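Local coordinates for zinc-finger (Saccharomonospora viridis, PDB 3RMQ), which is of unknown function but binds one zinc ion in a zinc-finger-like site of three cysteines and a histidine, at residues A34-T39 with P60-A65; H17-A22 with R30-L35; D79-F84 with V106-A111. The protein carries 1 engineered substitution. All blocks are in the same frame, centred on the assembly; numbering follows the deposited sequence.

Contacts 1 and 2 build the zinc site together. Contact 1 gives Cys36 and Cys62, and contact 2 gives His17. Cys59, next to the helix of contact 1, completes the set. The two contacts share Ala34 and Leu35, and their centres are about 9 Å apart. Contact 3 lies among the helices of the later chain. Its centre is about 15 Å from that of contact 1, and the two touch where Ile64 CD1 meets Ala81 CB at 3.6 Å. Contact 3 does not touch the metal: the side chain of Thr109 is about 13 Å from it. Contacts 2 and 3 sit on opposite sides of the chain's centre, about 23 Å apart between centres.

Contact 1: A34-T39 with P60-A65; sequences ALCGET and PVCTIA. With ZN (zinc ion), chain B.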
loop_
_atom_site.group_PDB
_atom_site.type_symbol
_atom_site.label_atom_id
_atom_site.label_comp_id
_atom_site.label_asym_id
_atom_site.label_seq_id
_atom_site.Cartn_x
_atom_site.Cartn_y
_atom_site.Cartn_z
ATOM N N ALA A 34 -4.117 1.483 -7.104
ATOM C CA ALA A 34 -3.448 0.569 -6.178
ATOM C C ALA A 34 -4.431 -0.050 -5.159
ATOM O O ALA A 34 -5.604 0.376 -5.032
ATOM C CB ALA A 34 -2.387 1.341 -5.442
ATOM N N LEU A 35 -3.964 -1.020 -4.373
ATOM C CA LEU A 35 -4.853 -1.632 -3.356
ATOM C C LEU A 35 -5.337 -0.568 -2.363
ATOM O O LEU A 35 -6.413 -0.677 -1.765
ATOM C CB LEU A 35 -4.136 -2.729 -2.550
ATOM C CG LEU A 35 -3.706 -3.965 -3.280
ATOM C CD1 LEU A 35 -3.208 -4.994 -2.227
ATOM C CD2 LEU A 35 -4.856 -4.482 -4.155
ATOM N N CYS A 36 -4.561 0.488 -2.189
ATOM C CA CYS A 36 -4.936 1.505 -1.185
ATOM C C CYS A 36 -5.991 2.438 -1.726
ATOM O O CYS A 36 -6.513 3.316 -1.000
ATOM C CB CYS A 36 -3.705 2.338 -0.760
ATOM S SG CYS A 36 -2.972 3.256 -2.127
ATOM N N GLY A 37 -6.303 2.294 -3.012
ATOM C CA GLY A 37 -7.349 3.126 -3.593
ATOM C C GLY A 37 -6.882 4.370 -4.332
ATOM O O GLY A 37 -7.662 5.008 -5.014
ATOM N N GLU A 38 -5.602 4.709 -4.216
ATOM C CA GLU A 38 -5.046 5.857 -4.948
ATOM C C GLU A 38 -4.841 5.503 -6.427
ATOM O O GLU A 38 -4.288 4.451 -6.743
ATOM C CB GLU A 38 -3.703 6.276 -4.340
ATOM C CG GLU A 38 -3.805 6.937 -2.967
ATOM C CD GLU A 38 -4.445 8.315 -3.027
ATOM O OE1 GLU A 38 -3.756 9.269 -3.437
ATOM O OE2 GLU A 38 -5.632 8.435 -2.669
ATOM N N THR A 39 -5.285 6.391 -7.322
ATOM C CA THR A 39 -5.060 6.218 -8.759
ATOM C C THR A 39 -3.773 6.964 -9.082
ATOM O O THR A 39 -3.644 8.174 -8.802
ATOM C CB THR A 39 -6.224 6.792 -9.589
ATOM O OG1 THR A 39 -7.407 6.051 -9.282
ATOM C CG2 THR A 39 -5.927 6.643 -11.079
ATOM N N PRO A 60 2.364 2.437 3.039
ATOM C CA PRO A 60 1.945 1.658 4.221
ATOM C C PRO A 60 0.582 1.013 4.025
ATOM O O PRO A 60 0.340 -0.102 4.494
ATOM C CB PRO A 60 1.854 2.727 5.336
ATOM C CG PRO A 60 2.850 3.785 4.895
ATOM C CD PRO A 60 2.678 3.835 3.371
ATOM N N VAL A 61 -0.333 1.710 3.348
ATOM C CA VAL A 61 -1.693 1.177 3.214
ATOM C C VAL A 61 -1.719 -0.072 2.319
ATOM O O VAL A 61 -2.310 -1.107 2.667
ATOM C CB VAL A 61 -2.624 2.266 2.640
ATOM C CG1 VAL A 61 -3.989 1.689 2.391
ATOM C CG2 VAL A 61 -2.685 3.451 3.666
ATOM N N CYS A 62 -1.067 0.026 1.173
ATOM C CA CYS A 62 -0.954 -1.126 0.274
ATOM C C CYS A 62 -0.277 -2.328 0.965
ATOM O O CYS A 62 -0.665 -3.477 0.726
ATOM C CB CYS A 62 -0.121 -0.768 -0.977
ATOM S SG CYS A 62 -1.032 0.088 -2.240
ATOM N N THR A 63 0.757 -2.077 1.757
ATOM C CA THR A 63 1.509 -3.177 2.403
ATOM C C THR A 63 0.588 -3.952 3.361
ATOM O O THR A 63 0.562 -5.174 3.358
ATOM C CB THR A 63 2.752 -2.637 3.196
ATOM O OG1 THR A 63 3.645 -1.919 2.313
ATOM C CG2 THR A 63 3.550 -3.824 3.873
ATOM N N ILE A 64 -0.169 -3.215 4.191
ATOM C CA ILE A 64 -1.094 -3.817 5.147
ATOM C C ILE A 64 -2.267 -4.460 4.379
ATOM O O ILE A 64 -2.695 -5.560 4.716
ATOM C CB ILE A 64 -1.645 -2.764 6.144
ATOM C CG1 ILE A 64 -0.522 -2.205 7.034
ATOM C CG2 ILE A 64 -2.812 -3.334 6.991
ATOM C CD1 ILE A 64 0.353 -3.226 7.599
ATOM N N ALA A 65 -2.799 -3.770 3.362
ATOM C CA ALA A 65 -3.896 -4.347 2.542
ATOM C C ALA A 65 -3.478 -5.690 1.922
ATOM O O ALA A 65 -4.246 -6.651 1.922
ATOM C CB ALA A 65 -4.341 -3.391 1.487
HETATM ZN ZN ZN B . -0.780 2.332 -2.004
#
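Cys36 and Cys62 meet through the zinc ion they both bind. Cys36 SG lies 2.4 Å from the zinc and Cys62 SG lies 2.3 Å from it. His17 ND1 and Cys59 SG supply the other two ligands, giving a site of three cysteines and one histidine. In Cys36 the sulfur sits between the backbone N and the carbonyl carbon (chi1 62°). In Cys62 it is anti to the carbonyl carbon (chi1 -81°). These two rotations bring the sulfurs to one metal from a turn and from a helix.

Beside the metal the packing is close. Cys36 CB meets Val61 CG1 at 3.2 Å, tighter than usual for two carbons. Ala34 CB comes within 3.7 Å of Cys62 SG. Further along the helix, Leu35 CB lies against Ala65 CB at 4.1 Å. No hydrogen bond joins the two segments, so metal ligation and apolar contact carry the join.

Next come the bonds that shape the turn of Cys36. Ala34 to Gly37 forms a type I beta turn, closed by Gly37 N to Ala34 O at 2.9 Å. A second bond runs from Ala34 N to Glu38 O at 3.0 Å. The amide of Glu38 N also points at Cys36 SG in a weak, nearly straight bond at 3.7 Å (165°). On the other side, Cys62 belongs to the first turn of helix 60-69. Leu90 of helix 88-97 packs on Val61, and Val97 on Ala65.

Cys59 and Cys62 form the CxxC half of the site, and Cys36 comes from a separate turn. Zinc coordination itself favours the thiolate form. The helix start at Cys62 and the weak amide bond at Cys36 would probably add to this, which suits a buried, probably structural zinc.

Contact 2: H17-A22 with R30-L35; sequences HVYDTA and RPFTAL. With ZN (zinc ion), chain B.
Val18 and Leu35 hold strand 15-20 to the chain that leaves strand 32-33. Leu35 N donates to Val18 O at 2.9 Å, with an N-H...O angle of 157°. The chains run nearly at right angles, so this is a crossing and not sheet pairing. On the tight side, Val18 CG1 presses on Leu35 CD1 at 3.6 Å, and the two side chains cross obliquely. Val18 CG1 is anti to its own backbone N (chi1 173°), which places it against the leucine branch. Val18 also packs on Cys62 and Leu66 of helix 60-69.

Ala34 CB points at strand 15-20. It meets His17 CB at 3.6 Å and Val18 O at 3.4 Å. His17 ND1 binds the zinc at 2.1 Å, so the methyl group lies close to a metal ligand. Along strand 15-20, Tyr19 and Phe32 form a tilted edge-to-face pair. The edge of Tyr19 is turned to the face of Phe32, with centroids 5.6 Å apart and planes at 60°. Tyr19 CB also lies against Phe32 CD2 at 3.8 Å.

The other side of the crossing is looser and wetter. No direct bond links Asp20 and Thr33. One water joins them, accepting from Asp20 N and donating to Thr33 O, each at 2.8 Å. Thr33 is partly exposed, and its hydroxyl bonds to that of Thr39. The Asp20 carboxylate makes a salt bridge to Arg6, and its OD1 accepts from Ala22 N in an Asx turn.

The one direct backbone bond and the apolar contacts around it probably help fix strand 15-20 beside the turn carrying Cys36, and so hold His17 where it completes the zinc site. A water satisfies the backbone atoms Asp20 N and Thr33 O, which do not bond each other.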
loop_
_atom_site.group_PDB
_atom_site.type_symbol
_atom_site.label_atom_id
_atom_site.label_comp_id
_atom_site.label_asym_id
_atom_site.label_seq_id
_atom_site.Cartn_x
_atom_site.Cartn_y
_atom_site.Cartn_z
ATOM N N HIS A 17 3.615 1.064 -4.419
ATOM C CA HIS A 17 2.249 0.592 -4.171
ATOM C C HIS A 17 2.150 -0.857 -4.580
ATOM O O HIS A 17 3.117 -1.405 -5.144
ATOM C CB HIS A 17 1.225 1.413 -4.978
ATOM C CG HIS A 17 1.123 2.843 -4.547
ATOM N ND1 HIS A 17 0.373 3.256 -3.458
ATOM C CD2 HIS A 17 1.688 3.963 -5.065
ATOM C CE1 HIS A 17 0.443 4.575 -3.359
ATOM N NE2 HIS A 17 1.253 5.024 -4.314
ATOM N N VAL A 18 0.989 -1.460 -4.322
ATOM C CA VAL A 18 0.715 -2.847 -4.707
ATOM C C VAL A 18 -0.461 -2.735 -5.628
ATOM O O VAL A 18 -1.371 -1.883 -5.392
ATOM C CB VAL A 18 0.358 -3.750 -3.499
ATOM C CG1 VAL A 18 -0.085 -5.134 -3.968
ATOM C CG2 VAL A 18 1.574 -3.876 -2.581
ATOM N N TYR A 19 -0.483 -3.544 -6.682
ATOM C CA TYR A 19 -1.692 -3.573 -7.509
ATOM C C TYR A 19 -2.181 -5.014 -7.740
ATOM O O TYR A 19 -1.410 -5.989 -7.617
ATOM C CB TYR A 19 -1.479 -2.821 -8.845
ATOM C CG TYR A 19 -0.559 -3.490 -9.809
ATOM C CD1 TYR A 19 0.830 -3.407 -9.662
ATOM C CD2 TYR A 19 -1.060 -4.221 -10.883
ATOM C CE1 TYR A 19 1.686 -4.060 -10.540
ATOM C CE2 TYR A 19 -0.214 -4.879 -11.766
ATOM C CZ TYR A 19 1.158 -4.785 -11.595
ATOM O OH TYR A 19 1.994 -5.429 -12.477
ATOM N N ASP A 20 -3.467 -5.123 -8.059
ATOM C CA ASP A 20 -4.124 -6.409 -8.359
ATOM C C ASP A 20 -3.910 -6.672 -9.866
ATOM O O ASP A 20 -4.432 -5.916 -10.732
ATOM C CB ASP A 20 -5.607 -6.252 -8.040
ATOM C CG ASP A 20 -6.374 -7.559 -8.106
ATOM O OD1 ASP A 20 -5.910 -8.475 -8.834
ATOM O OD2 ASP A 20 -7.443 -7.674 -7.437
ATOM N N THR A 21 -3.155 -7.715 -10.199
ATOM C CA THR A 21 -2.768 -7.944 -11.593
ATOM C C THR A 21 -3.962 -8.529 -12.354
ATOM O O THR A 21 -3.860 -8.716 -13.565
ATOM C CB THR A 21 -1.619 -8.962 -11.713
ATOM O OG1 THR A 21 -2.105 -10.252 -11.294
ATOM C CG2 THR A 21 -0.407 -8.543 -10.802
ATOM N N ALA A 22 -5.057 -8.855 -11.645
ATOM C CA ALA A 22 -6.305 -9.284 -12.344
ATOM C C ALA A 22 -7.102 -8.064 -12.776
ATOM O O ALA A 22 -8.094 -8.209 -13.498
ATOM C CB ALA A 22 -7.177 -10.131 -11.453
ATOM N N ARG A 30 0.287 5.520 -17.941
ATOM C CA ARG A 30 -1.068 4.999 -17.822
ATOM C C ARG A 30 -1.420 4.911 -16.345
ATOM O O ARG A 30 -0.612 4.409 -15.554
ATOM C CB ARG A 30 -1.133 3.607 -18.424
ATOM C CG ARG A 30 -2.318 3.413 -19.335
ATOM C CD ARG A 30 -3.164 2.242 -18.902
ATOM N NE ARG A 30 -2.459 0.966 -18.974
ATOM C CZ ARG A 30 -2.221 0.295 -20.098
ATOM N NH1 ARG A 30 -2.612 0.787 -21.267
ATOM N NH2 ARG A 30 -1.576 -0.867 -20.050
ATOM N N PRO A 31 -2.593 5.417 -15.956
ATOM C CA PRO A 31 -2.949 5.325 -14.530
ATOM C C PRO A 31 -3.313 3.911 -14.135
ATOM O O PRO A 31 -3.843 3.151 -14.966
ATOM C CB PRO A 31 -4.203 6.190 -14.425
ATOM C CG PRO A 31 -4.809 6.106 -15.798
ATOM C CD PRO A 31 -3.622 6.136 -16.731
ATOM N N PHE A 32 -3.043 3.543 -12.886
ATOM C CA PHE A 32 -3.674 2.366 -12.323
ATOM C C PHE A 32 -4.116 2.706 -10.921
ATOM O O PHE A 32 -3.687 3.705 -10.359
ATOM C CB PHE A 32 -2.717 1.169 -12.321
ATOM C CG PHE A 32 -1.525 1.310 -11.365
ATOM C CD1 PHE A 32 -0.369 1.982 -11.762
ATOM C CD2 PHE A 32 -1.576 0.770 -10.084
ATOM C CE1 PHE A 32 0.739 2.111 -10.878
ATOM C CE2 PHE A 32 -0.491 0.908 -9.185
ATOM C CZ PHE A 32 0.684 1.584 -9.588
ATOM N N THR A 33 -4.990 1.888 -10.350
ATOM C CA THR A 33 -5.427 2.140 -8.999
ATOM C C THR A 33 -4.815 1.047 -8.133
ATOM O O THR A 33 -4.969 -0.152 -8.401
ATOM C CB THR A 33 -6.958 2.087 -8.890
ATOM O OG1 THR A 33 -7.511 3.121 -9.730
ATOM C CG2 THR A 33 -7.379 2.336 -7.459
ATOM N N ALA A 34 -4.117 1.483 -7.104
ATOM C CA ALA A 34 -3.448 0.569 -6.178
ATOM C C ALA A 34 -4.431 -0.050 -5.159
ATOM O O ALA A 34 -5.604 0.376 -5.032
ATOM C CB ALA A 34 -2.387 1.341 -5.442
ATOM N N LEU A 35 -3.964 -1.020 -4.373
ATOM C CA LEU A 35 -4.853 -1.632 -3.356
ATOM C C LEU A 35 -5.337 -0.568 -2.363
ATOM O O LEU A 35 -6.413 -0.677 -1.765
ATOM C CB LEU A 35 -4.136 -2.729 -2.550
ATOM C CG LEU A 35 -3.706 -3.965 -3.280
ATOM C CD1 LEU A 35 -3.208 -4.994 -2.227
ATOM C CD2 LEU A 35 -4.856 -4.482 -4.155
HETATM ZN ZN ZN B . -0.780 2.332 -2.004
HETATM O O HOH W 1 -5.117 -2.882 -7.730
#

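Contact 3: D79-F84 with V106-A111; sequences DLAHRF and VELTGA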
loop_
_atom_site.group_PDB
_atom_site.type_symbol
_atom_site.label_atom_id
_atom_site.label_comp_id
_atom_site.label_asym_id
_atom_site.label_seq_id
_atom_site.Cartn_x
_atom_site.Cartn_y
_atom_site.Cartn_z
ATOM N N ASP A 79 2.256 -6.275 13.717
ATOM C CA ASP A 79 3.729 -6.228 13.764
ATOM C C ASP A 79 4.323 -5.557 12.534
ATOM O O ASP A 79 5.266 -4.791 12.629
ATOM C CB ASP A 79 4.311 -7.635 13.862
ATOM C CG ASP A 79 4.126 -8.235 15.229
ATOM O OD1 ASP A 79 3.814 -7.462 16.172
ATOM O OD2 ASP A 79 4.292 -9.474 15.359
ATOM N N LEU A 80 3.749 -5.866 11.380
ATOM C CA LEU A 80 4.159 -5.303 10.105
ATOM C C LEU A 80 3.972 -3.767 10.093
ATOM O O LEU A 80 4.846 -3.005 9.672
ATOM C CB LEU A 80 3.266 -5.949 9.032
ATOM C CG LEU A 80 3.459 -5.587 7.579
ATOM C CD1 LEU A 80 4.909 -5.927 7.190
ATOM C CD2 LEU A 80 2.438 -6.349 6.688
ATOM N N ALA A 81 2.812 -3.322 10.553
ATOM C CA ALA A 81 2.408 -1.915 10.418
ATOM C C ALA A 81 3.306 -1.041 11.268
ATOM O O ALA A 81 3.497 0.149 10.999
ATOM C CB ALA A 81 0.966 -1.742 10.849
ATOM N N HIS A 82 3.879 -1.649 12.299
ATOM C CA HIS A 82 4.618 -0.886 13.261
ATOM C C HIS A 82 5.820 -0.238 12.626
ATOM O O HIS A 82 6.319 0.734 13.158
ATOM C CB HIS A 82 4.980 -1.732 14.486
ATOM C CG HIS A 82 3.896 -1.754 15.522
ATOM N ND1 HIS A 82 2.570 -1.968 15.205
ATOM C CD2 HIS A 82 3.934 -1.562 16.861
ATOM C CE1 HIS A 82 1.840 -1.922 16.305
ATOM N NE2 HIS A 82 2.643 -1.675 17.324
ATOM N N ARG A 83 6.266 -0.699 11.462
ATOM C CA ARG A 83 7.452 -0.071 10.889
ATOM C C ARG A 83 7.215 1.123 9.958
ATOM O O ARG A 83 8.171 1.668 9.397
ATOM C CB ARG A 83 8.298 -1.115 10.184
ATOM C CG ARG A 83 7.793 -1.480 8.844
ATOM C CD ARG A 83 8.211 -2.891 8.537
ATOM N NE ARG A 83 8.084 -3.152 7.116
ATOM C CZ ARG A 83 8.327 -4.324 6.556
ATOM N NH1 ARG A 83 8.178 -4.466 5.244
ATOM N NH2 ARG A 83 8.707 -5.350 7.311
ATOM N N PHE A 84 5.964 1.554 9.787
ATOM C CA PHE A 84 5.670 2.752 8.981
ATOM C C PHE A 84 5.281 3.950 9.850
ATOM O O PHE A 84 4.885 3.775 11.001
ATOM C CB PHE A 84 4.516 2.446 8.006
ATOM C CG PHE A 84 4.831 1.348 7.052
ATOM C CD1 PHE A 84 5.751 1.558 6.051
ATOM C CD2 PHE A 84 4.190 0.120 7.130
ATOM C CE1 PHE A 84 6.052 0.558 5.148
ATOM C CE2 PHE A 84 4.486 -0.891 6.252
ATOM C CZ PHE A 84 5.418 -0.672 5.242
ATOM N N VAL A 106 -6.729 1.936 14.040
ATOM C CA VAL A 106 -5.715 2.750 14.689
ATOM C C VAL A 106 -4.824 1.888 15.597
ATOM O O VAL A 106 -3.606 2.012 15.563
ATOM C CB VAL A 106 -6.325 3.920 15.449
ATOM C CG1 VAL A 106 -5.236 4.705 16.182
ATOM C CG2 VAL A 106 -7.063 4.847 14.475
ATOM N N GLU A 107 -5.419 0.997 16.379
ATOM C CA GLU A 107 -4.645 0.098 17.239
ATOM C C GLU A 107 -3.704 -0.795 16.430
ATOM O O GLU A 107 -2.531 -0.974 16.788
ATOM C CB GLU A 107 -5.591 -0.714 18.124
ATOM C CG GLU A 107 -6.242 0.200 19.161
ATOM C CD GLU A 107 -7.267 -0.479 20.057
ATOM O OE1 GLU A 107 -7.443 -1.717 19.956
ATOM O OE2 GLU A 107 -7.899 0.242 20.868
ATOM N N LEU A 108 -4.207 -1.313 15.312
ATOM C CA LEU A 108 -3.421 -2.147 14.412
ATOM C C LEU A 108 -2.128 -1.439 13.966
ATOM O O LEU A 108 -1.040 -2.029 13.978
ATOM C CB LEU A 108 -4.299 -2.505 13.196
ATOM C CG LEU A 108 -3.769 -3.380 12.060
ATOM C CD1 LEU A 108 -4.933 -3.957 11.275
ATOM C CD2 LEU A 108 -2.852 -2.586 11.145
ATOM N N THR A 109 -2.238 -0.166 13.587
ATOM C CA THR A 109 -1.101 0.542 13.035
ATOM C C THR A 109 -0.030 0.766 14.089
ATOM O O THR A 109 1.126 0.974 13.744
ATOM C CB THR A 109 -1.486 1.924 12.480
ATOM O OG1 THR A 109 -2.058 2.711 13.540
ATOM C CG2 THR A 109 -2.465 1.800 11.301
ATOM N N GLY A 110 -0.406 0.764 15.372
ATOM C CA GLY A 110 0.534 1.140 16.412
ATOM C C GLY A 110 0.935 2.605 16.267
ATOM O O GLY A 110 1.982 3.027 16.755
ATOM N N ALA A 111 0.106 3.387 15.586
ATOM C CA ALA A 111 0.499 4.746 15.172
ATOM C C ALA A 111 0.423 5.806 16.276
ATOM O O ALA A 111 1.064 6.872 16.161
ATOM C CB ALA A 111 -0.370 5.201 14.016
HETATM O O HOH W 2 3.395 2.470 13.814
#
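Ala81 and His82 rest against the closing turn of helix 102-109 in a small, partly buried contact between two helix ends. It lies in the helical half of the chain, far from the zinc. Apolar atoms meet on the inner side. Ala81 CB touches Leu108 CD2 at 3.9 Å and Leu108 O at 3.7 Å. Leu108 CG is anti to its backbone N (chi1 -180°), and from there the CD2 branch reaches the alanine. Ile64 of helix 60-69 packs on Ala81 too, so this methyl group lies where helices 60-69, 74-81 and 102-109 meet.

His82 lies on the exposed side and packs by its ring. CE1 approaches Gly110 CA at 3.3 Å, a close fit against the glycine backbone. Leu108 O is at the edge of the ring, near its plane, 3.7 Å from His82 CE1. His82 ND1 makes a weak hydrogen bond to Ser78 O of helix 74-81.

No hydrogen bond links the two segments directly. Leu108 O is bound by the hydroxyl of Ser78, one residue before the segment 79-84. A water donates to Thr109 O at 2.7 Å and donates weakly to Phe84 O at 3.4 Å. It cannot serve every acceptor around it at once. Ala81 O accepts from Phe84 N, closing a type I beta turn, and also from Trp86 NE1.

Thr109 OG1 donates to Val106 O at 2.6 Å and accepts from Ala111 N at 3.1 Å. The second bond makes an ST turn at the helix end. Gly110 has a positive phi (65°), a region that glycine favours, and is the first residue to leave the helical path. A glycine of positive phi at this place is a familiar way to end an alpha helix.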